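Local coordinates for protein acetylacetone-cleaving enzyme (Acinetobacter johnsonii, PDB 3BAL) that cleaves acetylacetone to methylglyoxal and acetate with one molecule of dioxygen, as an iron-dependent homotetrameric dioxygenase of the cupin family, crystallised here with zinc, at residues S57-H62 / G105-P110; Y70-G75 / S88-P93; L120-F125 / I133-W138. All coordinates share one frame; numbering follows the deposited sequence.

Two antiparallel pairings, interactions 1 and 3, and one packing of strands from different sheets, interaction 2, illustrate how a cupin jelly roll is tied together. Interactions 1 and 3 share one sheet, in which strands 57-64 and 123-126 are neighbours, and touch where His62 and Ala60 meet Phe125. Interaction 2, centred about 23 Å from the centre of interaction 3, packs strand 68-74 of the other six-stranded sheet against strand 88-91 of the small 76-79/88-91 sheet. Interaction 1, next to the metal, mixes backbone bonds, waters and a phenylalanine pair; interaction 2 is chiefly apolar; interaction 3 is a bulged hairpin with a serine-asparagine bond. All are partly buried, and 2 and 3 also face neighbouring subunits.

Interaction 1. Residues S57-H62 / G105-P110; sequences SSFASH and GKTFFP. With ZN (zinc ion), chain E.
The carbonyl oxygen of Gly105 takes a short bond from Ser61, whose OG lies 2.5 Å from Gly105 O, in the carbonyl plane and on a lone pair. OG stands anti to its own carbonyl carbon (chi1 -62°), which carries it across to the other chain segment. A water also donates to Gly105 O and, through its second hydrogen, to the carbonyl of Phe59. Another water accepts from Thr107 N, 2.9 Å away, and lies near that same Phe59 O, so solvent fills in where the two backbones are not directly paired.

Further along, direct bonds take over. Phe59 N reaches Thr107 O at 3.2 Å, and Phe109 N meets Ser57 O at 2.9 Å in a nearly straight bond. Between them Ser58 and Phe108 form an antiparallel, non-hydrogen-bonded pair, with the CB of Ser58 at the edge of the Phe108 ring. Beside this pair the extended chain of Lys106 passes the serine, its CE 3.5 Å from Ser58 OG. Away from the lysine, the rings of Phe59 and Phe109 cross obliquely, CE1 of Phe59 being 3.6 Å from CE1 of Phe109.

His62 connects this pairing to the metal site. Its ND1 donates to Ala60 O at 2.8 Å, with the acceptor practically in the imidazole plane, a second-shell bond that fixes the ring's rotation and leaves NE2 to bind zinc at 2.2 Å. The crystal holds zinc, whereas the enzyme's cofactor is iron. His64 and His104 are the other protein ligands, an arrangement in keeping with the histidine-rich metal sites of cupins.

Strand 57-64 thus receives segment 105-110 along one edge, while Ser61 and Ala60 reach strand 123-126 and the Thr107 and Phe109 side chains rest on Met77 of strand 76-79.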
ATOM      1  N   SER A  57      -1.277  25.905 -19.098  1.00 15.20           N
ATOM      2  CA  SER A  57      -1.983  25.581 -17.851  1.00 15.96           C
ATOM      3  C   SER A  57      -1.065  25.033 -16.758  1.00 14.80           C
ATOM      4  O   SER A  57       0.066  24.631 -17.029  1.00 15.15           O
ATOM      5  CB  SER A  57      -3.135  24.594 -18.111  1.00 14.24           C
ATOM      6  OG  SER A  57      -2.677  23.319 -18.518  1.00 15.42           O
ATOM      7  N   SER A  58      -1.561  25.040 -15.523  1.00 14.61           N
ATOM      8  CA  SER A  58      -0.798  24.565 -14.376  1.00 13.35           C
ATOM      9  C   SER A  58      -1.692  24.234 -13.189  1.00 13.74           C
ATOM     10  O   SER A  58      -2.888  24.546 -13.188  1.00 13.91           O
ATOM     11  CB  SER A  58       0.222  25.624 -13.945  1.00 14.51           C
ATOM     12  OG  SER A  58      -0.423  26.828 -13.562  1.00 13.88           O
ATOM     13  N   PHE A  59      -1.102  23.591 -12.185  1.00 12.76           N
ATOM     14  CA  PHE A  59      -1.813  23.226 -10.964  1.00 14.14           C
ATOM     15  C   PHE A  59      -1.314  24.094  -9.815  1.00 13.27           C
ATOM     16  O   PHE A  59      -0.164  24.527  -9.820  1.00 13.68           O
ATOM     17  CB  PHE A  59      -1.578  21.752 -10.603  1.00 13.50           C
ATOM     18  CG  PHE A  59      -2.274  20.773 -11.517  1.00 15.71           C
ATOM     19  CD1 PHE A  59      -1.599  20.191 -12.596  1.00 16.10           C
ATOM     20  CD2 PHE A  59      -3.597  20.403 -11.274  1.00 15.23           C
ATOM     21  CE1 PHE A  59      -2.234  19.250 -13.411  1.00 16.88           C
ATOM     22  CE2 PHE A  59      -4.243  19.466 -12.081  1.00 14.84           C
ATOM     23  CZ  PHE A  59      -3.563  18.884 -13.151  1.00 17.52           C
ATOM     24  N   ALA A  60      -2.184  24.349  -8.838  1.00 14.04           N
ATOM     25  CA  ALA A  60      -1.821  25.149  -7.668  1.00 13.16           C
ATOM     26  C   ALA A  60      -0.779  24.378  -6.860  1.00 13.82           C
ATOM     27  O   ALA A  60      -0.668  23.157  -6.997  1.00 15.54           O
ATOM     28  CB  ALA A  60      -3.051  25.416  -6.820  1.00 13.23           C
ATOM     29  N   SER A  61      -0.024  25.094  -6.027  1.00 13.22           N
ATOM     30  CA  SER A  61       1.030  24.502  -5.204  1.00 14.17           C
ATOM     31  C   SER A  61       0.549  23.413  -4.252  1.00 14.90           C
ATOM     32  O   SER A  61      -0.428  23.595  -3.527  1.00 16.67           O
ATOM     33  CB  SER A  61       1.739  25.589  -4.389  1.00 14.83           C
ATOM     34  OG  SER A  61       2.372  26.525  -5.242  1.00 17.24           O
ATOM     35  N   HIS A  62       1.253  22.285  -4.237  1.00 14.01           N
ATOM     36  CA  HIS A  62       0.866  21.189  -3.368  1.00 13.50           C
ATOM     37  C   HIS A  62       2.016  20.250  -3.044  1.00 14.48           C
ATOM     38  O   HIS A  62       3.059  20.254  -3.701  1.00 15.02           O
ATOM     39  CB  HIS A  62      -0.245  20.375  -4.015  1.00 12.78           C
ATOM     40  CG  HIS A  62       0.126  19.807  -5.351  1.00 13.10           C
ATOM     41  ND1 HIS A  62       0.070  20.542  -6.517  1.00 11.71           N
ATOM     42  CD2 HIS A  62       0.594  18.583  -5.700  1.00 13.25           C
ATOM     43  CE1 HIS A  62       0.488  19.796  -7.526  1.00 12.99           C
ATOM     44  NE2 HIS A  62       0.811  18.603  -7.058  1.00 12.01           N
ATOM     45  N   GLY A 105       5.366  23.193  -6.730  1.00 14.24           N
ATOM     46  CA  GLY A 105       4.941  24.584  -6.694  1.00 13.97           C
ATOM     47  C   GLY A 105       4.001  24.998  -7.805  1.00 14.75           C
ATOM     48  O   GLY A 105       2.973  25.630  -7.548  1.00 15.16           O
ATOM     49  N   LYS A 106       4.350  24.653  -9.040  1.00 13.91           N
ATOM     50  CA  LYS A 106       3.515  25.001 -10.184  1.00 15.60           C
ATOM     51  C   LYS A 106       3.759  24.058 -11.379  1.00 15.89           C
ATOM     52  O   LYS A 106       4.376  24.451 -12.369  1.00 16.41           O
ATOM     53  CB  LYS A 106       3.790  26.463 -10.583  1.00 15.28           C
ATOM     54  CG  LYS A 106       2.811  27.053 -11.596  1.00 18.87           C
ATOM     55  CD  LYS A 106       3.120  28.519 -11.861  1.00 21.10           C
ATOM     56  CE  LYS A 106       2.143  29.112 -12.860  1.00 26.53           C
ATOM     57  NZ  LYS A 106       2.465  30.519 -13.233  1.00 28.59           N
ATOM     58  N   THR A 107       3.295  22.812 -11.280  1.00 15.35           N
ATOM     59  CA  THR A 107       3.460  21.868 -12.383  1.00 14.99           C
ATOM     60  C   THR A 107       2.870  22.578 -13.608  1.00 16.15           C
ATOM     61  O   THR A 107       1.699  22.968 -13.599  1.00 15.78           O
ATOM     62  CB  THR A 107       2.722  20.537 -12.096  1.00 13.63           C
ATOM     63  OG1 THR A 107       3.331  19.893 -10.971  1.00 12.41           O
ATOM     64  CG2 THR A 107       2.795  19.606 -13.299  1.00 12.92           C
ATOM     65  N   PHE A 108       3.685  22.725 -14.656  1.00 16.44           N
ATOM     66  CA  PHE A 108       3.314  23.472 -15.865  1.00 16.25           C
ATOM     67  C   PHE A 108       3.296  22.712 -17.204  1.00 16.22           C
ATOM     68  O   PHE A 108       4.177  21.892 -17.483  1.00 17.14           O
ATOM     69  CB  PHE A 108       4.277  24.665 -15.973  1.00 16.99           C
ATOM     70  CG  PHE A 108       3.923  25.665 -17.035  1.00 19.35           C
ATOM     71  CD1 PHE A 108       2.835  26.515 -16.876  1.00 19.78           C
ATOM     72  CD2 PHE A 108       4.696  25.774 -18.187  1.00 20.61           C
ATOM     73  CE1 PHE A 108       2.522  27.467 -17.847  1.00 22.42           C
ATOM     74  CE2 PHE A 108       4.390  26.721 -19.168  1.00 21.99           C
ATOM     75  CZ  PHE A 108       3.302  27.567 -18.997  1.00 22.34           C
ATOM     76  N   PHE A 109       2.306  23.019 -18.043  1.00 14.65           N
ATOM     77  CA  PHE A 109       2.176  22.391 -19.360  1.00 13.55           C
ATOM     78  C   PHE A 109       2.367  23.417 -20.482  1.00 15.03           C
ATOM     79  O   PHE A 109       1.438  24.129 -20.856  1.00 14.14           O
ATOM     80  CB  PHE A 109       0.813  21.724 -19.483  1.00 13.37           C
ATOM     81  CG  PHE A 109       0.559  20.709 -18.416  1.00 13.45           C
ATOM     82  CD1 PHE A 109       0.037  21.092 -17.184  1.00 13.44           C
ATOM     83  CD2 PHE A 109       0.914  19.379 -18.609  1.00 13.18           C
ATOM     84  CE1 PHE A 109      -0.125  20.167 -16.163  1.00 14.82           C
ATOM     85  CE2 PHE A 109       0.758  18.440 -17.592  1.00 13.34           C
ATOM     86  CZ  PHE A 109       0.238  18.834 -16.367  1.00 14.20           C
ATOM     87  N   PRO A 110       3.587  23.492 -21.040  1.00 16.96           N
ATOM     88  CA  PRO A 110       3.964  24.420 -22.120  1.00 17.37           C
ATOM     89  C   PRO A 110       3.193  24.217 -23.424  1.00 17.87           C
ATOM     90  O   PRO A 110       3.054  25.141 -24.222  1.00 16.03           O
ATOM     91  CB  PRO A 110       5.457  24.135 -22.312  1.00 16.55           C
ATOM     92  CG  PRO A 110       5.883  23.502 -21.005  1.00 19.68           C
ATOM     93  CD  PRO A 110       4.723  22.612 -20.697  1.00 17.11           C
TER
HETATM   94 ZN    ZN E 154       1.989  16.916  -7.945  1.00 18.23          ZN
HETATM   95  O   HOH W   1       1.734  22.310  -8.918  1.00 11.31           O
HETATM   96  O   HOH W   2       0.569  27.390  -8.722  1.00 17.07           O

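Interaction 2. Residues Y70-G75 / S88-P93; sequences YFLTKG and STAYAP
Leu72 and Ala90 form the apolar centre, with CD2 of the leucine 3.5 Å from CB of the alanine. Leucine CG lies anti to the backbone N (chi1 -179°), a setting that sends one methyl to Ala90 and leaves CG itself 4.1 Å from the CB of Ala92. Tyr70 reaches the Ala90 methyl from another side, the OH at the tip of its ring 3.9 Å from Ala90 CB.

On the other flank, Phe71 and Pro93 lie side by side and point the same way, the proline CB meeting the edge of the phenyl ring. One face of that ring is occupied by CG2 of Thr73, centred 3.8 Å above its plane. The Ala92 methyl is pressed against the Lys74 backbone, at 3.4 Å from Lys74 N. The peptide bond between Ala92 and Pro93 is cis, and Pro93 CA directs its hydrogen to the carbonyl of Leu72, with 3.3 Å between CA and O.

At the polar edge Ala92 N donates to Gly75 O, 3.1 Å away, the donor tilted from the carbonyl plane. Gly75 has phi 89° and psi -147°, a combination suited to glycine because any CB would collide with the carbonyl oxygen of Lys74.

Thr73 and Lys74 both face Gln114, a classic beta bulge against strand 113-120, and Thr73 OG1 is bonded to the Gln114 amide. Strand 68-74 also pairs with strand 94-98, whereas strand 88-91 belongs with 76-79; a second subunit adds Tyr116, which stacks on Phe71, and Tyr13, which packs on Tyr70 and Ala90.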
ATOM      1  N   TYR A  70       2.942   8.774 -12.794  1.00 10.79           N
ATOM      2  CA  TYR A  70       2.265   9.289 -13.975  1.00 11.46           C
ATOM      3  C   TYR A  70       2.752   8.734 -15.320  1.00 13.49           C
ATOM      4  O   TYR A  70       3.927   8.382 -15.491  1.00 12.21           O
ATOM      5  CB  TYR A  70       2.340  10.828 -13.990  1.00 12.14           C
ATOM      6  CG  TYR A  70       3.729  11.402 -14.237  1.00 14.09           C
ATOM      7  CD1 TYR A  70       4.287  11.417 -15.519  1.00 13.07           C
ATOM      8  CD2 TYR A  70       4.492  11.910 -13.184  1.00 12.76           C
ATOM      9  CE1 TYR A  70       5.570  11.918 -15.748  1.00 13.76           C
ATOM     10  CE2 TYR A  70       5.774  12.414 -13.400  1.00 14.99           C
ATOM     11  CZ  TYR A  70       6.311  12.414 -14.687  1.00 15.37           C
ATOM     12  OH  TYR A  70       7.590  12.878 -14.899  1.00 13.81           O
ATOM     13  N   PHE A  71       1.822   8.656 -16.267  1.00 12.18           N
ATOM     14  CA  PHE A  71       2.105   8.200 -17.621  1.00 12.30           C
ATOM     15  C   PHE A  71       1.661   9.355 -18.532  1.00 13.79           C
ATOM     16  O   PHE A  71       0.459   9.548 -18.764  1.00 13.12           O
ATOM     17  CB  PHE A  71       1.303   6.922 -17.934  1.00 13.21           C
ATOM     18  CG  PHE A  71       1.502   6.384 -19.345  1.00 13.69           C
ATOM     19  CD1 PHE A  71       0.595   5.468 -19.881  1.00 15.54           C
ATOM     20  CD2 PHE A  71       2.562   6.813 -20.140  1.00 14.49           C
ATOM     21  CE1 PHE A  71       0.742   4.989 -21.193  1.00 16.53           C
ATOM     22  CE2 PHE A  71       2.718   6.345 -21.451  1.00 16.23           C
ATOM     23  CZ  PHE A  71       1.803   5.433 -21.975  1.00 17.31           C
ATOM     24  N   LEU A  72       2.627  10.135 -19.018  1.00 13.10           N
ATOM     25  CA  LEU A  72       2.336  11.266 -19.896  1.00 13.08           C
ATOM     26  C   LEU A  72       2.131  10.701 -21.290  1.00 15.15           C
ATOM     27  O   LEU A  72       3.078  10.227 -21.923  1.00 17.02           O
ATOM     28  CB  LEU A  72       3.509  12.253 -19.903  1.00 12.69           C
ATOM     29  CG  LEU A  72       3.383  13.526 -20.743  1.00 12.02           C
ATOM     30  CD1 LEU A  72       2.255  14.400 -20.213  1.00 13.37           C
ATOM     31  CD2 LEU A  72       4.693  14.276 -20.690  1.00 13.59           C
ATOM     32  N   THR A  73       0.896  10.756 -21.773  1.00 15.29           N
ATOM     33  CA  THR A  73       0.579  10.202 -23.086  1.00 15.17           C
ATOM     34  C   THR A  73       0.662  11.197 -24.219  1.00 16.64           C
ATOM     35  O   THR A  73       0.765  10.807 -25.383  1.00 18.23           O
ATOM     36  CB  THR A  73      -0.821   9.568 -23.088  1.00 12.61           C
ATOM     37  OG1 THR A  73      -1.773  10.527 -22.620  1.00 12.46           O
ATOM     38  CG2 THR A  73      -0.851   8.346 -22.180  1.00 13.40           C
ATOM     39  N   LYS A  74       0.624  12.482 -23.886  1.00 16.65           N
ATOM     40  CA  LYS A  74       0.686  13.519 -24.905  1.00 17.52           C
ATOM     41  C   LYS A  74       1.213  14.836 -24.351  1.00 16.34           C
ATOM     42  O   LYS A  74       0.924  15.200 -23.213  1.00 13.98           O
ATOM     43  CB  LYS A  74      -0.710  13.738 -25.500  1.00 20.24           C
ATOM     44  CG  LYS A  74      -0.761  14.813 -26.570  1.00 23.82           C
ATOM     45  CD  LYS A  74      -2.185  15.058 -27.030  1.00 29.28           C
ATOM     46  CE  LYS A  74      -2.217  16.074 -28.165  1.00 33.79           C
ATOM     47  NZ  LYS A  74      -1.373  15.625 -29.328  1.00 36.35           N
ATOM     48  N   GLY A  75       2.000  15.540 -25.159  1.00 16.15           N
ATOM     49  CA  GLY A  75       2.518  16.828 -24.733  1.00 16.36           C
ATOM     50  C   GLY A  75       3.840  16.843 -23.991  1.00 16.91           C
ATOM     51  O   GLY A  75       4.728  16.032 -24.251  1.00 15.65           O
ATOM     52  N   SER A  88      12.355  18.036 -13.572  1.00 20.35           N
ATOM     53  CA  SER A  88      12.254  17.245 -14.799  1.00 20.35           C
ATOM     54  C   SER A  88      11.210  17.778 -15.777  1.00 20.19           C
ATOM     55  O   SER A  88      10.193  18.340 -15.373  1.00 19.35           O
ATOM     56  CB  SER A  88      11.889  15.788 -14.480  1.00 20.29           C
ATOM     57  OG  SER A  88      12.879  15.139 -13.707  1.00 23.93           O
ATOM     58  N   THR A  89      11.470  17.597 -17.067  1.00 19.42           N
ATOM     59  CA  THR A  89      10.512  17.994 -18.083  1.00 18.67           C
ATOM     60  C   THR A  89      10.197  16.714 -18.862  1.00 17.61           C
ATOM     61  O   THR A  89      11.045  16.190 -19.577  1.00 16.15           O
ATOM     62  CB  THR A  89      11.076  19.068 -19.040  1.00 20.95           C
ATOM     63  OG1 THR A  89      11.403  20.249 -18.295  1.00 22.49           O
ATOM     64  CG2 THR A  89      10.027  19.433 -20.101  1.00 19.13           C
ATOM     65  N   ALA A  90       8.983  16.203 -18.697  1.00 16.64           N
ATOM     66  CA  ALA A  90       8.574  14.979 -19.369  1.00 16.27           C
ATOM     67  C   ALA A  90       8.085  15.225 -20.799  1.00 18.14           C
ATOM     68  O   ALA A  90       7.360  16.191 -21.064  1.00 18.77           O
ATOM     69  CB  ALA A  90       7.481  14.283 -18.557  1.00 14.51           C
ATOM     70  N   TYR A  91       8.494  14.348 -21.715  1.00 17.21           N
ATOM     71  CA  TYR A  91       8.094  14.415 -23.122  1.00 16.64           C
ATOM     72  C   TYR A  91       7.322  13.128 -23.415  1.00 15.83           C
ATOM     73  O   TYR A  91       7.810  12.042 -23.125  1.00 16.07           O
ATOM     74  CB  TYR A  91       9.327  14.482 -24.028  1.00 18.21           C
ATOM     75  CG  TYR A  91       9.968  15.848 -24.150  1.00 21.12           C
ATOM     76  CD1 TYR A  91      10.399  16.549 -23.027  1.00 23.57           C
ATOM     77  CD2 TYR A  91      10.174  16.424 -25.405  1.00 22.94           C
ATOM     78  CE1 TYR A  91      11.023  17.798 -23.149  1.00 25.76           C
ATOM     79  CE2 TYR A  91      10.796  17.666 -25.542  1.00 24.50           C
ATOM     80  CZ  TYR A  91      11.219  18.346 -24.413  1.00 25.25           C
ATOM     81  OH  TYR A  91      11.851  19.564 -24.557  1.00 26.57           O
ATOM     82  N   ALA A  92       6.127  13.237 -23.979  1.00 14.97           N
ATOM     83  CA  ALA A  92       5.333  12.044 -24.276  1.00 15.14           C
ATOM     84  C   ALA A  92       5.973  11.177 -25.373  1.00 15.74           C
ATOM     85  O   ALA A  92       6.517  11.696 -26.343  1.00 15.94           O
ATOM     86  CB  ALA A  92       3.911  12.451 -24.691  1.00 12.94           C
ATOM     87  N   PRO A  93       5.959   9.843 -25.205  1.00 15.92           N
ATOM     88  CA  PRO A  93       5.393   9.123 -24.056  1.00 14.92           C
ATOM     89  C   PRO A  93       6.491   8.918 -23.021  1.00 14.13           C
ATOM     90  O   PRO A  93       7.633   8.634 -23.372  1.00 11.59           O
ATOM     91  CB  PRO A  93       4.932   7.805 -24.670  1.00 14.82           C
ATOM     92  CG  PRO A  93       6.004   7.543 -25.694  1.00 15.48           C
ATOM     93  CD  PRO A  93       6.215   8.917 -26.328  1.00 15.49           C
TER

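Interaction 3. Residues L120-F125 / I133-W138; sequences LGPLNF and IASIGW
Ser135 and Asn124 are joined side chain to side chain: Ser135 OG donates to Asn124 OD1 at 2.8 Å, in the plane of the amide carbonyl. The serine OG lies anti to its backbone N (chi1 -171°), which swings it toward the asparagine. The same two residues also face their counterparts across a subunit boundary, since Ser135 OG pairs with Asn124 ND2 of the third subunit; the reciprocal bond is weak.

Backbone bonds flank this pair. Leu123 and Ile136 exchange two, each 2.9 Å between N and O. Phe125 N then bonds Ala134 O, and Ile133 N reaches Phe125 O, also at 2.9 Å. That oxygen receives a second, weak bond from Ala134 N, 3.5 Å away. Ile133 and Ala134 therefore both face Phe125, a classic beta bulge set where the chain turns a corner.

Strands 123-126 and 132-136 make up an antiparallel beta hairpin, the axes of its segments 123-125 and 134-136 running at 159° to each other. It borders strand 57-64 in the jelly roll, and on that side Leu123 touches the zinc ligand His64, while the ring of Phe125 meets that of His62.

On the face shared by Phe125 and Ile136 the packing is apolar. The two side chains cross at an angle, with CE1 of Phe125 3.7 Å from CG1 of Ile136. Ile133 leans in from the bulge, its CD1 3.6 Å from Phe125 CB. At the far end Pro122 sits against the other strand, its CB 3.5 Å from Ser135 OG, and Gly137 occupies the N-cap position of helix 138-148, where its N is hydrogen-bonded to OE1 of Glu140.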
ATOM      1  N   LEU A 120      -1.359   7.716  -3.999  1.00 14.78           N
ATOM      2  CA  LEU A 120      -1.537   7.007  -2.738  1.00 15.11           C
ATOM      3  C   LEU A 120      -1.570   8.126  -1.696  1.00 14.63           C
ATOM      4  O   LEU A 120      -0.586   8.852  -1.510  1.00 14.69           O
ATOM      5  CB  LEU A 120      -0.371   6.052  -2.444  1.00 15.73           C
ATOM      6  CG  LEU A 120      -0.516   5.259  -1.129  1.00 15.39           C
ATOM      7  CD1 LEU A 120      -1.807   4.451  -1.152  1.00 15.52           C
ATOM      8  CD2 LEU A 120       0.675   4.343  -0.938  1.00 15.96           C
ATOM      9  N   GLY A 121      -2.710   8.290  -1.038  1.00 14.17           N
ATOM     10  CA  GLY A 121      -2.822   9.353  -0.060  1.00 13.20           C
ATOM     11  C   GLY A 121      -3.276  10.655  -0.699  1.00 13.12           C
ATOM     12  O   GLY A 121      -3.538  10.709  -1.902  1.00 12.72           O
ATOM     13  N   PRO A 122      -3.362  11.736   0.090  1.00 12.70           N
ATOM     14  CA  PRO A 122      -3.796  13.049  -0.399  1.00 14.54           C
ATOM     15  C   PRO A 122      -2.725  13.977  -0.964  1.00 16.15           C
ATOM     16  O   PRO A 122      -1.517  13.757  -0.801  1.00 17.79           O
ATOM     17  CB  PRO A 122      -4.438  13.666   0.837  1.00 15.07           C
ATOM     18  CG  PRO A 122      -3.486  13.197   1.926  1.00 12.84           C
ATOM     19  CD  PRO A 122      -3.274  11.729   1.566  1.00 12.57           C
ATOM     20  N   LEU A 123      -3.204  15.022  -1.633  1.00 15.61           N
ATOM     21  CA  LEU A 123      -2.350  16.063  -2.180  1.00 15.96           C
ATOM     22  C   LEU A 123      -2.682  17.266  -1.309  1.00 15.23           C
ATOM     23  O   LEU A 123      -3.825  17.721  -1.282  1.00 14.99           O
ATOM     24  CB  LEU A 123      -2.701  16.373  -3.634  1.00 16.57           C
ATOM     25  CG  LEU A 123      -2.570  15.230  -4.635  1.00 19.15           C
ATOM     26  CD1 LEU A 123      -2.625  15.816  -6.034  1.00 19.69           C
ATOM     27  CD2 LEU A 123      -1.263  14.476  -4.428  1.00 17.63           C
ATOM     28  N   ASN A 124      -1.692  17.759  -0.577  1.00 14.59           N
ATOM     29  CA  ASN A 124      -1.916  18.896   0.296  1.00 14.25           C
ATOM     30  C   ASN A 124      -1.595  20.218  -0.382  1.00 14.35           C
ATOM     31  O   ASN A 124      -0.431  20.533  -0.641  1.00 14.07           O
ATOM     32  CB  ASN A 124      -1.089  18.756   1.577  1.00 15.26           C
ATOM     33  CG  ASN A 124      -1.548  17.594   2.444  1.00 16.21           C
ATOM     34  OD1 ASN A 124      -2.697  17.158   2.365  1.00 14.86           O
ATOM     35  ND2 ASN A 124      -0.650  17.098   3.287  1.00 15.40           N
ATOM     36  N   PHE A 125      -2.631  20.989  -0.687  1.00 13.71           N
ATOM     37  CA  PHE A 125      -2.419  22.281  -1.326  1.00 15.98           C
ATOM     38  C   PHE A 125      -2.074  23.284  -0.237  1.00 15.49           C
ATOM     39  O   PHE A 125      -2.726  23.320   0.800  1.00 16.38           O
ATOM     40  CB  PHE A 125      -3.660  22.687  -2.122  1.00 17.43           C
ATOM     41  CG  PHE A 125      -3.882  21.834  -3.348  1.00 18.29           C
ATOM     42  CD1 PHE A 125      -4.526  20.601  -3.248  1.00 17.72           C
ATOM     43  CD2 PHE A 125      -3.394  22.239  -4.592  1.00 17.03           C
ATOM     44  CE1 PHE A 125      -4.678  19.777  -4.367  1.00 15.65           C
ATOM     45  CE2 PHE A 125      -3.539  21.422  -5.719  1.00 16.98           C
ATOM     46  CZ  PHE A 125      -4.184  20.189  -5.604  1.00 17.04           C
ATOM     47  N   ILE A 133      -4.051  24.424   3.096  1.00 23.46           N
ATOM     48  CA  ILE A 133      -5.400  24.952   2.992  1.00 24.10           C
ATOM     49  C   ILE A 133      -6.433  23.890   2.584  1.00 22.48           C
ATOM     50  O   ILE A 133      -7.632  24.070   2.800  1.00 20.20           O
ATOM     51  CB  ILE A 133      -5.434  26.187   2.036  1.00 26.38           C
ATOM     52  CG1 ILE A 133      -4.759  25.879   0.696  1.00 27.20           C
ATOM     53  CG2 ILE A 133      -4.683  27.347   2.686  1.00 27.05           C
ATOM     54  CD1 ILE A 133      -5.568  25.015  -0.235  1.00 30.87           C
ATOM     55  N   ALA A 134      -5.959  22.782   2.016  1.00 20.19           N
ATOM     56  CA  ALA A 134      -6.832  21.682   1.604  1.00 18.87           C
ATOM     57  C   ALA A 134      -6.062  20.375   1.413  1.00 18.48           C
ATOM     58  O   ALA A 134      -5.042  20.345   0.730  1.00 19.58           O
ATOM     59  CB  ALA A 134      -7.563  22.042   0.314  1.00 18.91           C
ATOM     60  N   SER A 135      -6.553  19.303   2.027  1.00 17.77           N
ATOM     61  CA  SER A 135      -5.940  17.978   1.914  1.00 17.47           C
ATOM     62  C   SER A 135      -6.843  17.168   0.983  1.00 16.04           C
ATOM     63  O   SER A 135      -7.883  16.663   1.401  1.00 14.60           O
ATOM     64  CB  SER A 135      -5.872  17.318   3.293  1.00 16.45           C
ATOM     65  OG  SER A 135      -5.102  16.133   3.244  1.00 17.54           O
ATOM     66  N   ILE A 136      -6.445  17.042  -0.278  1.00 14.79           N
ATOM     67  CA  ILE A 136      -7.275  16.345  -1.259  1.00 14.73           C
ATOM     68  C   ILE A 136      -6.939  14.865  -1.486  1.00 14.98           C
ATOM     69  O   ILE A 136      -5.972  14.530  -2.177  1.00 14.14           O
ATOM     70  CB  ILE A 136      -7.235  17.107  -2.616  1.00 15.48           C
ATOM     71  CG1 ILE A 136      -7.599  18.592  -2.391  1.00 15.73           C
ATOM     72  CG2 ILE A 136      -8.177  16.458  -3.622  1.00 14.47           C
ATOM     73  CD1 ILE A 136      -8.993  18.849  -1.824  1.00 15.03           C
ATOM     74  N   GLY A 137      -7.756  13.994  -0.892  1.00 13.55           N
ATOM     75  CA  GLY A 137      -7.582  12.555  -1.031  1.00 14.00           C
ATOM     76  C   GLY A 137      -8.687  11.971  -1.900  1.00 14.56           C
ATOM     77  O   GLY A 137      -9.425  12.729  -2.539  1.00 14.04           O
ATOM     78  N   TRP A 138      -8.822  10.644  -1.927  1.00 13.52           N
ATOM     79  CA  TRP A 138      -9.852   9.997  -2.754  1.00 13.05           C
ATOM     80  C   TRP A 138     -11.254  10.537  -2.454  1.00 13.82           C
ATOM     81  O   TRP A 138     -12.049  10.761  -3.368  1.00 13.82           O
ATOM     82  CB  TRP A 138      -9.830   8.456  -2.573  1.00 12.47           C
ATOM     83  CG  TRP A 138     -10.309   7.966  -1.226  1.00 13.40           C
ATOM     84  CD1 TRP A 138      -9.549   7.749  -0.109  1.00 12.23           C
ATOM     85  CD2 TRP A 138     -11.671   7.740  -0.832  1.00 13.44           C
ATOM     86  NE1 TRP A 138     -10.354   7.413   0.957  1.00 12.61           N
ATOM     87  CE2 TRP A 138     -11.659   7.402   0.542  1.00 13.91           C
ATOM     88  CE3 TRP A 138     -12.900   7.798  -1.505  1.00 12.19           C
ATOM     89  CZ2 TRP A 138     -12.833   7.124   1.255  1.00 15.71           C
ATOM     90  CZ3 TRP A 138     -14.068   7.525  -0.797  1.00 12.33           C
ATOM     91  CH2 TRP A 138     -14.024   7.193   0.570  1.00 14.63           C
TER